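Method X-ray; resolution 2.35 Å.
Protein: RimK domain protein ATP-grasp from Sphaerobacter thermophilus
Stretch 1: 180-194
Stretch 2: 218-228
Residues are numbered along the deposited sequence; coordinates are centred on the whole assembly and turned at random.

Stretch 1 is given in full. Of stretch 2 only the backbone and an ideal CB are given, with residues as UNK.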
# COMPACT_ATOMS: atom_id res chain seq x y z
N SER B 180 -4.14 15.76 24.61
CA SER B 180 -4.22 14.58 23.74
C SER B 180 -5.68 14.40 23.33
O SER B 180 -6.41 13.55 23.84
CB SER B 180 -3.67 13.35 24.45
OG SER B 180 -2.34 13.55 24.88
N VAL B 181 -6.09 15.23 22.39
CA VAL B 181 -7.49 15.32 21.96
C VAL B 181 -7.76 14.27 20.89
O VAL B 181 -6.89 13.91 20.09
CB VAL B 181 -7.80 16.75 21.46
CG1 VAL B 181 -9.17 16.82 20.82
CG2 VAL B 181 -7.69 17.73 22.61
N ARG B 182 -8.99 13.76 20.89
CA ARG B 182 -9.46 12.76 19.93
C ARG B 182 -10.81 13.22 19.39
O ARG B 182 -11.80 13.25 20.13
CB ARG B 182 -9.57 11.39 20.59
CG ARG B 182 -10.18 10.32 19.72
CD ARG B 182 -10.95 9.33 20.58
NE ARG B 182 -11.10 8.04 19.94
CZ ARG B 182 -11.97 7.11 20.32
NH1 ARG B 182 -12.78 7.35 21.34
NH2 ARG B 182 -12.03 5.96 19.67
N LEU B 183 -10.85 13.58 18.11
CA LEU B 183 -12.07 14.05 17.46
C LEU B 183 -12.80 12.84 16.88
O LEU B 183 -12.31 12.20 15.94
CB LEU B 183 -11.76 15.06 16.36
CG LEU B 183 -10.89 16.27 16.69
CD1 LEU B 183 -10.62 17.07 15.42
CD2 LEU B 183 -11.54 17.14 17.74
N VAL B 184 -13.98 12.54 17.41
CA VAL B 184 -14.75 11.37 17.00
C VAL B 184 -15.74 11.79 15.91
O VAL B 184 -16.66 12.58 16.16
CB VAL B 184 -15.49 10.73 18.18
CG1 VAL B 184 -16.40 9.62 17.70
CG2 VAL B 184 -14.49 10.21 19.20
N VAL B 185 -15.56 11.25 14.71
CA VAL B 185 -16.47 11.48 13.59
C VAL B 185 -17.27 10.20 13.39
O VAL B 185 -16.71 9.16 13.02
CB VAL B 185 -15.72 11.88 12.32
CG1 VAL B 185 -16.70 12.13 11.18
CG2 VAL B 185 -14.86 13.10 12.58
N ALA B 186 -18.57 10.26 13.65
CA ALA B 186 -19.45 9.11 13.56
C ALA B 186 -20.35 9.26 12.33
O ALA B 186 -21.56 9.45 12.43
CB ALA B 186 -20.27 8.95 14.84
N GLY B 187 -19.72 9.18 11.16
CA GLY B 187 -20.44 9.32 9.91
C GLY B 187 -20.35 10.72 9.34
O GLY B 187 -19.34 11.09 8.73
N ARG B 188 -21.40 11.51 9.56
CA ARG B 188 -21.57 12.78 8.89
C ARG B 188 -21.14 13.98 9.73
O ARG B 188 -20.86 15.04 9.16
CB ARG B 188 -23.04 12.95 8.49
CG ARG B 188 -23.30 13.90 7.35
CD ARG B 188 -24.70 13.68 6.80
NE ARG B 188 -24.85 12.35 6.22
CZ ARG B 188 -24.53 12.04 4.97
NH1 ARG B 188 -24.69 10.81 4.52
NH2 ARG B 188 -24.04 12.98 4.16
N SER B 189 -21.06 13.84 11.05
CA SER B 189 -20.79 14.97 11.93
C SER B 189 -19.88 14.54 13.07
O SER B 189 -19.65 13.35 13.31
CB SER B 189 -22.09 15.56 12.50
OG SER B 189 -23.03 15.82 11.48
N LEU B 190 -19.36 15.54 13.77
CA LEU B 190 -18.55 15.33 14.96
C LEU B 190 -19.43 14.82 16.09
O LEU B 190 -20.31 15.54 16.58
CB LEU B 190 -17.87 16.64 15.35
CG LEU B 190 -17.01 16.65 16.61
CD1 LEU B 190 -15.79 15.74 16.44
CD2 LEU B 190 -16.58 18.07 16.94
N ALA B 191 -19.22 13.58 16.51
CA ALA B 191 -20.01 13.00 17.58
C ALA B 191 -19.55 13.46 18.96
O ALA B 191 -20.32 13.36 19.92
CB ALA B 191 -19.97 11.47 17.52
N GLY B 192 -18.32 13.94 19.08
CA GLY B 192 -17.83 14.38 20.36
C GLY B 192 -16.34 14.60 20.31
O GLY B 192 -15.65 14.18 19.38
N ILE B 193 -15.86 15.29 21.34
CA ILE B 193 -14.44 15.57 21.53
C ILE B 193 -14.02 14.93 22.85
O ILE B 193 -14.74 15.01 23.84
CB ILE B 193 -14.16 17.09 21.53
CG1 ILE B 193 -14.70 17.71 20.24
CG2 ILE B 193 -12.68 17.36 21.69
CD1 ILE B 193 -14.48 19.20 20.13
N GLU B 194 -12.86 14.29 22.84
CA GLU B 194 -12.37 13.57 24.01
C GLU B 194 -10.90 13.91 24.25
O GLU B 194 -10.23 14.49 23.40
CB GLU B 194 -12.56 12.06 23.85
CG GLU B 194 -14.02 11.64 23.84
CD GLU B 194 -14.20 10.16 23.56
OE1 GLU B 194 -13.35 9.57 22.87
OE2 GLU B 194 -15.21 9.58 24.03
N UNK B 218 -13.06 25.73 18.70
CA UNK B 218 -11.94 25.63 17.75
C UNK B 218 -11.70 24.22 17.24
O UNK B 218 -11.43 24.03 16.05
CB UNK B 218 -10.66 26.15 18.41
N UNK B 219 -11.81 23.21 18.11
CA UNK B 219 -11.66 21.83 17.66
C UNK B 219 -12.84 21.40 16.80
O UNK B 219 -12.67 20.58 15.89
CB UNK B 219 -11.52 20.89 18.86
N UNK B 220 -14.04 21.92 17.07
CA UNK B 220 -15.18 21.63 16.22
C UNK B 220 -14.96 22.18 14.81
O UNK B 220 -15.28 21.51 13.82
CB UNK B 220 -16.46 22.21 16.83
N UNK B 221 -14.40 23.39 14.71
CA UNK B 221 -14.10 23.95 13.40
C UNK B 221 -13.07 23.10 12.66
O UNK B 221 -13.19 22.89 11.44
CB UNK B 221 -13.60 25.39 13.54
N UNK B 222 -12.07 22.59 13.37
CA UNK B 222 -11.07 21.72 12.75
C UNK B 222 -11.71 20.43 12.27
O UNK B 222 -11.46 19.99 11.14
CB UNK B 222 -9.94 21.41 13.73
N UNK B 223 -12.55 19.80 13.10
CA UNK B 223 -13.21 18.57 12.70
C UNK B 223 -14.12 18.78 11.49
O UNK B 223 -14.26 17.88 10.66
CB UNK B 223 -14.02 18.01 13.87
N UNK B 224 -14.73 19.96 11.39
CA UNK B 224 -15.63 20.22 10.27
C UNK B 224 -14.85 20.40 8.96
O UNK B 224 -15.34 19.99 7.90
CB UNK B 224 -16.48 21.46 10.55
N UNK B 225 -13.66 20.98 9.03
CA UNK B 225 -12.82 21.04 7.84
C UNK B 225 -12.33 19.65 7.44
O UNK B 225 -12.27 19.32 6.26
CB UNK B 225 -11.63 21.97 8.08
N UNK B 226 -11.98 18.83 8.44
CA UNK B 226 -11.51 17.48 8.15
C UNK B 226 -12.59 16.67 7.46
O UNK B 226 -12.33 15.98 6.46
CB UNK B 226 -11.06 16.78 9.43
N UNK B 227 -13.83 16.75 7.95
CA UNK B 227 -14.93 16.06 7.30
C UNK B 227 -15.13 16.58 5.88
O UNK B 227 -15.37 15.81 4.94
CB UNK B 227 -16.22 16.22 8.11
N UNK B 228 -15.02 17.90 5.70
CA UNK B 228 -15.26 18.51 4.39
C UNK B 228 -14.23 18.06 3.37
O UNK B 228 -14.57 17.80 2.21
CB UNK B 228 -15.25 20.04 4.50

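Stretch 1 is a hairpin of strands 180-187 and 190-194, and one face carries Val-181, Leu-183, Val-185, Leu-190 and Ile-193, all with CA-to-CB toward stretch 2. Stretch 2 is helical by its backbone angles, its axis 9.6 Å from the first strand at 48°. The facing surface offers methyl groups and no charge, so apolar packing is expected.

At position 218 the CB points sideways, with nothing of stretch 1 within 5.5 Å; phi of -65° admits almost any residue, proline included. It is Pro-218, which makes no contact.

Position 219 points toward the hairpin, its ideal CB 3.6 Å from Ile-193 CD1 and 3.9 Å from Leu-183 CD2, with Val-181 CG1 farther out at 5.1 Å. A branched or long aliphatic chain would suit, leucine, isoleucine or methionine. Leu-219 (chi1 m, chi2 t) brings CD1 to 3.6 Å from Val-181 CG1, while its CB rests 3.7 Å from Ile-193 CD1.

At 220 the CB is sideways, 4.1 Å from Leu-190 CD2; a small or medium residue would suit, polar or not. Thr-220 places OG1 3.7 Å from Leu-190 CD2, a van der Waals contact; this hydroxyl is hydrogen-bonded just outside the stretch.

Position 221 points away and leaves the choice open; Ala-221 is deposited.

At 222 the sideways CB lies 4.7 Å from Leu-183 CD1, favouring an aliphatic chain. Leu-222 touches the edge of this contact, CD2 being 4.4 Å from Leu-183 CD1.

Position 223 is the closest backbone approach, the distance from 223 CA to Leu-190 CA being 6.6 Å. The ideal CB already sits 3.8 Å from Leu-183 CD1 and 3.9 Å from Leu-190 CD1, leaving little room straight ahead, so a small residue is the natural choice. Ala-223 fills the gap between those leucines with its single methyl.

Positions 224 and 225 have no stretch 1 atom within 5.5 Å of their ideal CBs, so polar or charged chains are acceptable; they are Glu-224 and Arg-225.

At 226 the CB points toward the hairpin but lies beyond 5.5 Å, so only a chain with reach could touch it. Ile-226 does so lightly, CD1 to Leu-183 CD1 at 4.4 Å.

Position 227 points toward the turn, its ideal CB 4.9 Å from Arg-188 O and 5.1 Å from Val-185 CG1. Leucine, isoleucine or methionine could span this gap. Ile-227 (m, t) sends CD1 to 3.7 Å from Val-185 CG1 and 4.0 Å from Leu-190 N, with CG2 3.9 Å from Arg-188 O.

Position 228 is out of reach and unconstrained by stretch 1; it is Glu-228.

Stretch 2, residues 218-228: PLTALAERIIE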
# COMPACT_ATOMS: atom_id res chain seq x y z
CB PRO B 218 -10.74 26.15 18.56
CG PRO B 218 -11.13 25.94 19.98
CD PRO B 218 -12.60 26.22 20.02
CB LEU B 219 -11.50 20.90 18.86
CG LEU B 219 -10.25 21.09 19.71
CD1 LEU B 219 -10.29 20.19 20.92
CD2 LEU B 219 -8.99 20.83 18.89
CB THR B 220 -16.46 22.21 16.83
OG1 THR B 220 -16.74 21.55 18.07
CG2 THR B 220 -17.64 22.03 15.88
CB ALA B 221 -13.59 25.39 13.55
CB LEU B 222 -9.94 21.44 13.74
CG LEU B 222 -8.79 20.55 13.28
CD1 LEU B 222 -8.05 21.19 12.12
CD2 LEU B 222 -7.83 20.27 14.44
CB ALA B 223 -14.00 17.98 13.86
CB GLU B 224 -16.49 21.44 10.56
CG GLU B 224 -17.55 21.16 11.62
CD GLU B 224 -18.36 22.39 12.00
OE1 GLU B 224 -18.02 23.50 11.55
OE2 GLU B 224 -19.34 22.23 12.76
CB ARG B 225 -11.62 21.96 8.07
CG ARG B 225 -11.98 23.42 8.25
CD ARG B 225 -10.72 24.25 8.19
NE ARG B 225 -10.02 24.06 6.92
CZ ARG B 225 -8.72 24.24 6.75
NH1 ARG B 225 -7.96 24.62 7.77
NH2 ARG B 225 -8.17 24.05 5.56
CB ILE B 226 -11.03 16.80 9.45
CG1 ILE B 226 -9.74 17.47 9.94
CG2 ILE B 226 -10.83 15.31 9.23
CD1 ILE B 226 -9.25 16.95 11.27
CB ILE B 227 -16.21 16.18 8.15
CG1 ILE B 227 -16.01 15.51 9.51
CG2 ILE B 227 -17.40 15.57 7.43
CD1 ILE B 227 -17.16 15.73 10.46
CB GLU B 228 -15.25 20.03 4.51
CG GLU B 228 -16.61 20.66 4.78
CD GLU B 228 -17.57 20.48 3.63
OE1 GLU B 228 -18.50 19.65 3.76
OE2 GLU B 228 -17.39 21.16 2.58
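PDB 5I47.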